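Side-chain contacts in phenol hydroxylase component phN (Pseudomonas stutzeri, PDB 3U52), which probably hydroxylates phenol and related aromatics with molecular oxygen at a carboxylate-bridged diiron centre, as the large subunit of a bacterial multicomponent monooxygenase: residues A[135-140]-A[230-235]; A[116-121]-A[129-134]. All coordinates share one frame; numbering follows the deposited sequence.

Overall arrangement
Contacts 1 and 2 follow one another along the chain and share helix 125-155. Contact 2 comes first: 116-121, on helix 105-121, turns back through a short connection onto 129-134. The next residues, 135-140, then meet 230-235 on helix 220-250 in contact 1. The two centres lie 12 Å apart, on the same side of the chain's centre, and they touch where Ala135 CB packs 3.5 Å from Ser116 N. Helices 105-121, 125-155 and 220-250 all carry iron ligands and belong to the helical bundle of the diiron hydroxylases. Contact 1 holds charged second-shell residues of the iron site; contact 2 pairs two of its helices farther from the chain's centre.

Contact 1 (A[135-140]-A[230-235]); sequences AIDELR and QSDEAR. With FE (Fe (III) ion), chain G; FE (Fe (III) ion), chain H.
Behind the diiron site, a salt-bridge network of Asp137, Arg140, Asp232 and Arg235 forms part of the second shell, joining segments of two E-x-x-H helices, roughly antiparallel (149° between the local axes). Arg235 NH2 gives Asp137 OD2 a fairly straight bond of 3.0 Å. The acceptor lies near the guanidinium plane, whereas the donor stands above the carboxylate plane. The same NH2 reaches back along its own helix to Asp232 OD1, more weakly. In the reciprocal pair, Arg140 directs NH2 (3.0 Å) and, weakly, NE onto Asp232 OD2, with the two flat groups nearly perpendicular at 86°. Arg140 extends from its backbone until chi3 (106°) bends the chain, turning this NE edge to the aspartate. Its NH1 pairs with Glu69. The aspartates, with OD1 atoms 4.3 Å apart, probably tolerate each other because both are bound by arginine. Each also hydrogen-bonds NE2 of an iron-ligand histidine: Asp137 OD2 that of His236, Asp232 OD2 that of His141. Tyr61 bonds to Asp137 OD1. With an alanine in place of Asp137, Arg235 would probably lose its partner on the facing helix and His236 would be freer to turn. On the metal side, Glu138 OE2 binds one iron at 2.2 Å, and Glu233 chelates the other unevenly, through OE2 at 2.0 Å and OE1 at 2.5 Å.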
ATOM      1  N   ALA A 135     -17.494  11.575 -14.214  1.00 15.68           N
ATOM      2  CA  ALA A 135     -17.804  12.368 -13.019  1.00 15.99           C
ATOM      3  C   ALA A 135     -17.271  11.748 -11.718  1.00 16.68           C
ATOM      4  O   ALA A 135     -16.642  12.439 -10.887  1.00 16.87           O
ATOM      5  CB  ALA A 135     -19.331  12.580 -12.912  1.00 16.42           C
ATOM      6  N   ILE A 136     -17.528  10.465 -11.508  1.00 16.10           N
ATOM      7  CA  ILE A 136     -17.095   9.881 -10.228  1.00 17.89           C
ATOM      8  C   ILE A 136     -15.540   9.698 -10.214  1.00 17.77           C
ATOM      9  O   ILE A 136     -14.921   9.771  -9.159  1.00 17.93           O
ATOM     10  CB  ILE A 136     -17.896   8.609  -9.871  1.00 17.36           C
ATOM     11  CG1 ILE A 136     -17.678   8.227  -8.405  1.00 20.76           C
ATOM     12  CG2 ILE A 136     -17.471   7.504 -10.810  1.00 12.81           C
ATOM     13  CD1 ILE A 136     -18.547   7.017  -7.923  1.00 24.04           C
ATOM     14  N   ASP A 137     -14.897   9.492 -11.367  1.00 18.56           N
ATOM     15  CA  ASP A 137     -13.415   9.569 -11.405  1.00 18.47           C
ATOM     16  C   ASP A 137     -12.869  10.938 -11.013  1.00 18.65           C
ATOM     17  O   ASP A 137     -11.815  11.038 -10.360  1.00 18.53           O
ATOM     18  CB  ASP A 137     -12.853   9.232 -12.805  1.00 18.95           C
ATOM     19  CG  ASP A 137     -13.142   7.824 -13.275  1.00 21.17           C
ATOM     20  OD1 ASP A 137     -13.456   6.871 -12.507  1.00 25.87           O
ATOM     21  OD2 ASP A 137     -13.071   7.665 -14.519  1.00 27.15           O
ATOM     22  N   GLU A 138     -13.509  12.025 -11.457  1.00 17.63           N
ATOM     23  CA  GLU A 138     -13.041  13.379 -11.083  1.00 17.75           C
ATOM     24  C   GLU A 138     -13.241  13.639  -9.591  1.00 17.39           C
ATOM     25  O   GLU A 138     -12.416  14.309  -8.969  1.00 18.22           O
ATOM     26  CB  GLU A 138     -13.755  14.463 -11.878  1.00 17.59           C
ATOM     27  CG  GLU A 138     -13.683  14.191 -13.372  1.00 18.07           C
ATOM     28  CD  GLU A 138     -12.259  14.383 -13.924  1.00 25.43           C
ATOM     29  OE1 GLU A 138     -12.072  14.214 -15.130  1.00 29.88           O
ATOM     30  OE2 GLU A 138     -11.322  14.701 -13.147  1.00 28.16           O
ATOM     31  N   LEU A 139     -14.337  13.141  -9.028  1.00 16.33           N
ATOM     32  CA  LEU A 139     -14.499  13.171  -7.595  1.00 17.11           C
ATOM     33  C   LEU A 139     -13.313  12.457  -6.926  1.00 17.82           C
ATOM     34  O   LEU A 139     -12.747  12.907  -5.935  1.00 17.31           O
ATOM     35  CB  LEU A 139     -15.785  12.430  -7.206  1.00 17.43           C
ATOM     36  CG  LEU A 139     -16.076  12.533  -5.689  1.00 18.53           C
ATOM     37  CD1 LEU A 139     -16.079  14.024  -5.140  1.00 18.73           C
ATOM     38  CD2 LEU A 139     -17.406  11.775  -5.322  1.00 20.14           C
ATOM     39  N   ARG A 140     -12.974  11.300  -7.438  1.00 17.32           N
ATOM     40  CA  ARG A 140     -11.840  10.584  -6.880  1.00 18.21           C
ATOM     41  C   ARG A 140     -10.593  11.436  -6.941  1.00 17.09           C
ATOM     42  O   ARG A 140      -9.842  11.501  -5.984  1.00 17.31           O
ATOM     43  CB  ARG A 140     -11.589   9.309  -7.662  1.00 17.66           C
ATOM     44  CG  ARG A 140     -10.337   8.586  -7.127  1.00 23.41           C
ATOM     45  CD  ARG A 140     -10.157   7.278  -7.743  1.00 30.12           C
ATOM     46  NE  ARG A 140      -9.093   7.352  -8.665  1.00 38.25           N
ATOM     47  CZ  ARG A 140      -7.940   6.733  -8.506  1.00 41.63           C
ATOM     48  NH1 ARG A 140      -7.715   5.967  -7.442  1.00 43.60           N
ATOM     49  NH2 ARG A 140      -7.013   6.888  -9.425  1.00 42.64           N
ATOM     50  N   GLN A 230      -3.403   7.067 -14.165  1.00 26.21           N
ATOM     51  CA  GLN A 230      -3.190   6.666 -15.579  1.00 26.85           C
ATOM     52  C   GLN A 230      -4.315   5.869 -16.234  1.00 26.06           C
ATOM     53  O   GLN A 230      -4.783   6.256 -17.310  1.00 25.65           O
ATOM     54  CB  GLN A 230      -1.875   5.926 -15.775  1.00 28.11           C
ATOM     55  CG  GLN A 230      -0.704   6.891 -15.745  1.00 31.29           C
ATOM     56  CD  GLN A 230       0.619   6.176 -15.931  1.00 39.53           C
ATOM     57  OE1 GLN A 230       0.810   5.083 -15.405  1.00 39.21           O
ATOM     58  NE2 GLN A 230       1.536   6.784 -16.693  1.00 40.89           N
ATOM     59  N   SER A 231      -4.751   4.786 -15.602  1.00 25.38           N
ATOM     60  CA  SER A 231      -5.854   4.006 -16.154  1.00 26.18           C
ATOM     61  C   SER A 231      -7.145   4.828 -16.266  1.00 26.38           C
ATOM     62  O   SER A 231      -7.930   4.622 -17.171  1.00 26.94           O
ATOM     63  CB  SER A 231      -6.084   2.701 -15.382  1.00 27.23           C
ATOM     64  OG  SER A 231      -6.398   2.957 -14.027  1.00 30.06           O
ATOM     65  N   ASP A 232      -7.357   5.772 -15.349  1.00 25.58           N
ATOM     66  CA  ASP A 232      -8.523   6.630 -15.404  1.00 25.82           C
ATOM     67  C   ASP A 232      -8.411   7.482 -16.664  1.00 26.08           C
ATOM     68  O   ASP A 232      -9.350   7.545 -17.431  1.00 25.33           O
ATOM     69  CB  ASP A 232      -8.610   7.585 -14.195  1.00 25.59           C
ATOM     70  CG  ASP A 232      -8.862   6.881 -12.859  1.00 25.73           C
ATOM     71  OD1 ASP A 232      -9.302   5.722 -12.805  1.00 26.18           O
ATOM     72  OD2 ASP A 232      -8.638   7.543 -11.825  1.00 29.25           O
ATOM     73  N   GLU A 233      -7.258   8.116 -16.877  1.00 26.15           N
ATOM     74  CA  GLU A 233      -7.090   9.065 -17.994  1.00 27.41           C
ATOM     75  C   GLU A 233      -7.140   8.413 -19.331  1.00 26.99           C
ATOM     76  O   GLU A 233      -7.535   9.070 -20.283  1.00 28.33           O
ATOM     77  CB  GLU A 233      -5.795   9.902 -17.904  1.00 27.59           C
ATOM     78  CG  GLU A 233      -5.753  10.822 -16.684  1.00 31.66           C
ATOM     79  CD  GLU A 233      -7.044  11.631 -16.454  1.00 36.10           C
ATOM     80  OE1 GLU A 233      -7.521  11.624 -15.315  1.00 39.40           O
ATOM     81  OE2 GLU A 233      -7.609  12.276 -17.363  1.00 35.73           O
ATOM     82  N   ALA A 234      -6.737   7.146 -19.414  1.00 27.22           N
ATOM     83  CA  ALA A 234      -6.953   6.362 -20.618  1.00 26.77           C
ATOM     84  C   ALA A 234      -8.434   6.318 -21.018  1.00 26.05           C
ATOM     85  O   ALA A 234      -8.754   6.423 -22.201  1.00 27.19           O
ATOM     86  CB  ALA A 234      -6.408   4.939 -20.457  1.00 27.13           C
ATOM     87  N   ARG A 235      -9.340   6.132 -20.061  1.00 24.17           N
ATOM     88  CA  ARG A 235     -10.757   6.173 -20.388  1.00 22.93           C
ATOM     89  C   ARG A 235     -11.173   7.610 -20.793  1.00 22.53           C
ATOM     90  O   ARG A 235     -12.033   7.813 -21.661  1.00 20.98           O
ATOM     91  CB  ARG A 235     -11.583   5.739 -19.177  1.00 23.25           C
ATOM     92  CG  ARG A 235     -11.415   4.276 -18.788  1.00 23.70           C
ATOM     93  CD  ARG A 235     -12.554   3.874 -17.862  1.00 22.80           C
ATOM     94  NE  ARG A 235     -12.546   4.620 -16.589  1.00 21.25           N
ATOM     95  CZ  ARG A 235     -11.789   4.278 -15.545  1.00 22.29           C
ATOM     96  NH1 ARG A 235     -11.001   3.209 -15.607  1.00 21.34           N
ATOM     97  NH2 ARG A 235     -11.821   4.972 -14.426  1.00 20.74           N
TER
HETATM   98 FE    FE G 512      -9.181  14.414 -13.319  1.00 33.41          FE
HETATM   99 FE    FE H 513      -9.276  13.038 -16.481  1.00 34.65          FE

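Contact 2 (A[116-121]-A[129-134]); sequences SKVGRQ and VACQMQ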
ATOM      1  N   SER A 116     -21.290  15.351 -13.772  1.00 17.79           N
ATOM      2  CA  SER A 116     -22.536  14.828 -13.152  1.00 19.15           C
ATOM      3  C   SER A 116     -23.759  15.427 -13.891  1.00 19.36           C
ATOM      4  O   SER A 116     -24.695  14.720 -14.308  1.00 18.22           O
ATOM      5  CB  SER A 116     -22.604  15.218 -11.676  1.00 19.77           C
ATOM      6  OG  SER A 116     -21.599  14.557 -10.891  1.00 24.12           O
ATOM      7  N   LYS A 117     -23.759  16.747 -14.025  1.00 20.20           N
ATOM      8  CA  LYS A 117     -24.853  17.401 -14.715  1.00 21.85           C
ATOM      9  C   LYS A 117     -24.999  16.976 -16.160  1.00 22.59           C
ATOM     10  O   LYS A 117     -26.109  16.740 -16.612  1.00 21.77           O
ATOM     11  CB  LYS A 117     -24.766  18.924 -14.567  1.00 22.01           C
ATOM     12  CG  LYS A 117     -25.695  19.693 -15.578  1.00 24.59           C
ATOM     13  CD  LYS A 117     -25.928  21.120 -15.145  1.00 25.32           C
ATOM     14  CE  LYS A 117     -26.885  21.803 -16.168  1.00 25.86           C
ATOM     15  NZ  LYS A 117     -28.314  21.615 -15.706  1.00 27.49           N
ATOM     16  N   VAL A 118     -23.897  16.853 -16.905  1.00 23.95           N
ATOM     17  CA  VAL A 118     -23.980  16.478 -18.319  1.00 24.29           C
ATOM     18  C   VAL A 118     -24.371  14.975 -18.498  1.00 26.07           C
ATOM     19  O   VAL A 118     -25.045  14.578 -19.475  1.00 27.47           O
ATOM     20  CB  VAL A 118     -22.634  16.949 -19.030  1.00 26.15           C
ATOM     21  CG1 VAL A 118     -21.583  15.850 -19.029  1.00 21.75           C
ATOM     22  CG2 VAL A 118     -22.892  17.485 -20.421  1.00 26.51           C
ATOM     23  N   GLY A 119     -23.995  14.136 -17.535  1.00 25.46           N
ATOM     24  CA  GLY A 119     -24.494  12.740 -17.458  1.00 24.31           C
ATOM     25  C   GLY A 119     -25.988  12.584 -17.098  1.00 25.17           C
ATOM     26  O   GLY A 119     -26.492  11.454 -16.996  1.00 26.03           O
ATOM     27  N   ARG A 120     -26.688  13.712 -16.894  1.00 24.45           N
ATOM     28  CA  ARG A 120     -28.165  13.780 -16.913  1.00 22.98           C
ATOM     29  C   ARG A 120     -28.765  14.373 -18.239  1.00 23.07           C
ATOM     30  O   ARG A 120     -29.901  14.063 -18.595  1.00 23.80           O
ATOM     31  CB  ARG A 120     -28.664  14.569 -15.688  1.00 22.40           C
ATOM     32  CG  ARG A 120     -30.155  14.924 -15.717  1.00 18.56           C
ATOM     33  CD  ARG A 120     -31.039  13.652 -15.557  1.00 22.63           C
ATOM     34  NE  ARG A 120     -32.466  13.982 -15.578  1.00 17.84           N
ATOM     35  CZ  ARG A 120     -33.153  14.313 -16.664  1.00 20.17           C
ATOM     36  NH1 ARG A 120     -32.585  14.327 -17.895  1.00 18.24           N
ATOM     37  NH2 ARG A 120     -34.440  14.612 -16.510  1.00 22.40           N
ATOM     38  N   GLN A 121     -28.033  15.208 -18.969  1.00 23.45           N
ATOM     39  CA  GLN A 121     -28.668  16.020 -20.050  1.00 24.66           C
ATOM     40  C   GLN A 121     -28.832  15.384 -21.391  1.00 24.16           C
ATOM     41  O   GLN A 121     -29.671  15.860 -22.155  1.00 24.05           O
ATOM     42  CB  GLN A 121     -27.956  17.355 -20.306  1.00 24.75           C
ATOM     43  CG  GLN A 121     -27.837  18.268 -19.140  1.00 27.88           C
ATOM     44  CD  GLN A 121     -29.084  18.403 -18.344  1.00 30.91           C
ATOM     45  OE1 GLN A 121     -30.211  18.705 -18.869  1.00 33.37           O
ATOM     46  NE2 GLN A 121     -28.922  18.197 -17.038  1.00 30.63           N
ATOM     47  N   VAL A 129     -23.921   7.237 -19.432  1.00 20.95           N
ATOM     48  CA  VAL A 129     -23.062   6.374 -18.607  1.00 22.67           C
ATOM     49  C   VAL A 129     -21.553   6.750 -18.688  1.00 21.74           C
ATOM     50  O   VAL A 129     -20.870   6.737 -17.679  1.00 20.99           O
ATOM     51  CB  VAL A 129     -23.224   4.890 -18.989  1.00 22.77           C
ATOM     52  CG1 VAL A 129     -22.345   3.987 -18.081  1.00 25.55           C
ATOM     53  CG2 VAL A 129     -24.676   4.491 -18.828  1.00 29.20           C
ATOM     54  N   ALA A 130     -21.030   7.039 -19.876  1.00 21.29           N
ATOM     55  CA  ALA A 130     -19.594   7.426 -19.996  1.00 20.82           C
ATOM     56  C   ALA A 130     -19.344   8.682 -19.164  1.00 20.79           C
ATOM     57  O   ALA A 130     -18.338   8.761 -18.434  1.00 21.14           O
ATOM     58  CB  ALA A 130     -19.230   7.690 -21.451  1.00 20.14           C
ATOM     59  N   CYS A 131     -20.252   9.664 -19.275  1.00 20.70           N
ATOM     60  CA  CYS A 131     -20.109  10.940 -18.538  1.00 19.96           C
ATOM     61  C   CYS A 131     -20.182  10.756 -17.047  1.00 18.75           C
ATOM     62  O   CYS A 131     -19.462  11.419 -16.306  1.00 18.35           O
ATOM     63  CB  CYS A 131     -21.144  11.990 -18.963  1.00 21.78           C
ATOM     64  SG  CYS A 131     -20.804  12.589 -20.608  1.00 22.57           S
ATOM     65  N   GLN A 132     -21.067   9.870 -16.597  1.00 17.33           N
ATOM     66  CA  GLN A 132     -21.204   9.629 -15.165  1.00 19.03           C
ATOM     67  C   GLN A 132     -19.972   8.915 -14.603  1.00 18.42           C
ATOM     68  O   GLN A 132     -19.599   9.135 -13.465  1.00 19.30           O
ATOM     69  CB  GLN A 132     -22.410   8.773 -14.884  1.00 19.63           C
ATOM     70  CG  GLN A 132     -23.757   9.499 -15.089  1.00 22.44           C
ATOM     71  CD  GLN A 132     -24.925   8.538 -14.862  1.00 26.89           C
ATOM     72  OE1 GLN A 132     -24.745   7.422 -14.343  1.00 31.54           O
ATOM     73  NE2 GLN A 132     -26.101   8.936 -15.310  1.00 26.88           N
ATOM     74  N   MET A 133     -19.402   7.986 -15.346  1.00 19.98           N
ATOM     75  CA  MET A 133     -18.193   7.305 -14.856  1.00 20.53           C
ATOM     76  C   MET A 133     -17.035   8.301 -14.797  1.00 19.79           C
ATOM     77  O   MET A 133     -16.266   8.281 -13.833  1.00 18.93           O
ATOM     78  CB  MET A 133     -17.842   6.141 -15.716  1.00 22.54           C
ATOM     79  CG  MET A 133     -17.189   5.052 -14.865  1.00 30.65           C
ATOM     80  SD  MET A 133     -16.841   3.538 -15.855  1.00 41.43           S
ATOM     81  CE  MET A 133     -18.478   2.766 -15.700  1.00 39.70           C
ATOM     82  N   GLN A 134     -16.971   9.228 -15.774  1.00 17.86           N
ATOM     83  CA  GLN A 134     -16.003  10.311 -15.709  1.00 17.77           C
ATOM     84  C   GLN A 134     -16.242  11.216 -14.472  1.00 17.11           C
ATOM     85  O   GLN A 134     -15.318  11.513 -13.717  1.00 13.79           O
ATOM     86  CB  GLN A 134     -15.969  11.123 -17.017  1.00 19.31           C
ATOM     87  CG  GLN A 134     -15.099  12.324 -16.883  1.00 20.74           C
ATOM     88  CD  GLN A 134     -14.068  12.449 -17.953  1.00 24.71           C
ATOM     89  OE1 GLN A 134     -14.142  11.800 -19.001  1.00 24.70           O
ATOM     90  NE2 GLN A 134     -13.064  13.297 -17.692  1.00 25.82           N
TER
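Gln132 reaches from helix 125-155 to the backbone of Gly119 on helix 105-121, in an antiparallel helix pair whose local axes come within 7.8 Å. From CB the glutamine chain places CG anti to its own carbonyl carbon (chi1 -72°) and then runs extended, leading it across to the glycine. Gln132 CG lies 3.9 Å from Gly119 O and a little farther from its CA, and CD is equally near that oxygen. At the tip, NE2 donates to Gly119 O over 3.1 Å in a nearly straight bond (166°). The oxygen lies close to the plane of the amide, but NE2 approaches from above the carbonyl plane. OE1, the other end of the amide, accepts a hydrogen bond from a polar side chain of another protein's chain, so the group is held at both ends. The absence of a side chain at Gly119 is consistent with this close approach, since the position of a CB would overlap Gln132 CG. The bare CA instead lets Cys131 CB settle against it at 3.7 Å, at the point where the two backbones are nearest, with the CA atoms 4.9 Å apart. Beside this spot, Cys131 SG packs on Val118 CG1, also at 3.7 Å. Leu191 and Pro187 of helix 187-216 continue this apolar side, Leu191 touching both Val118 and Cys131. The chemistry is thus divided between an apolar sulfur-methyl contact and a polar amide, which spends NE2 on the Gly119 carbonyl and OE1 on the neighbouring subunit, linking the helix pair to the subunit interface.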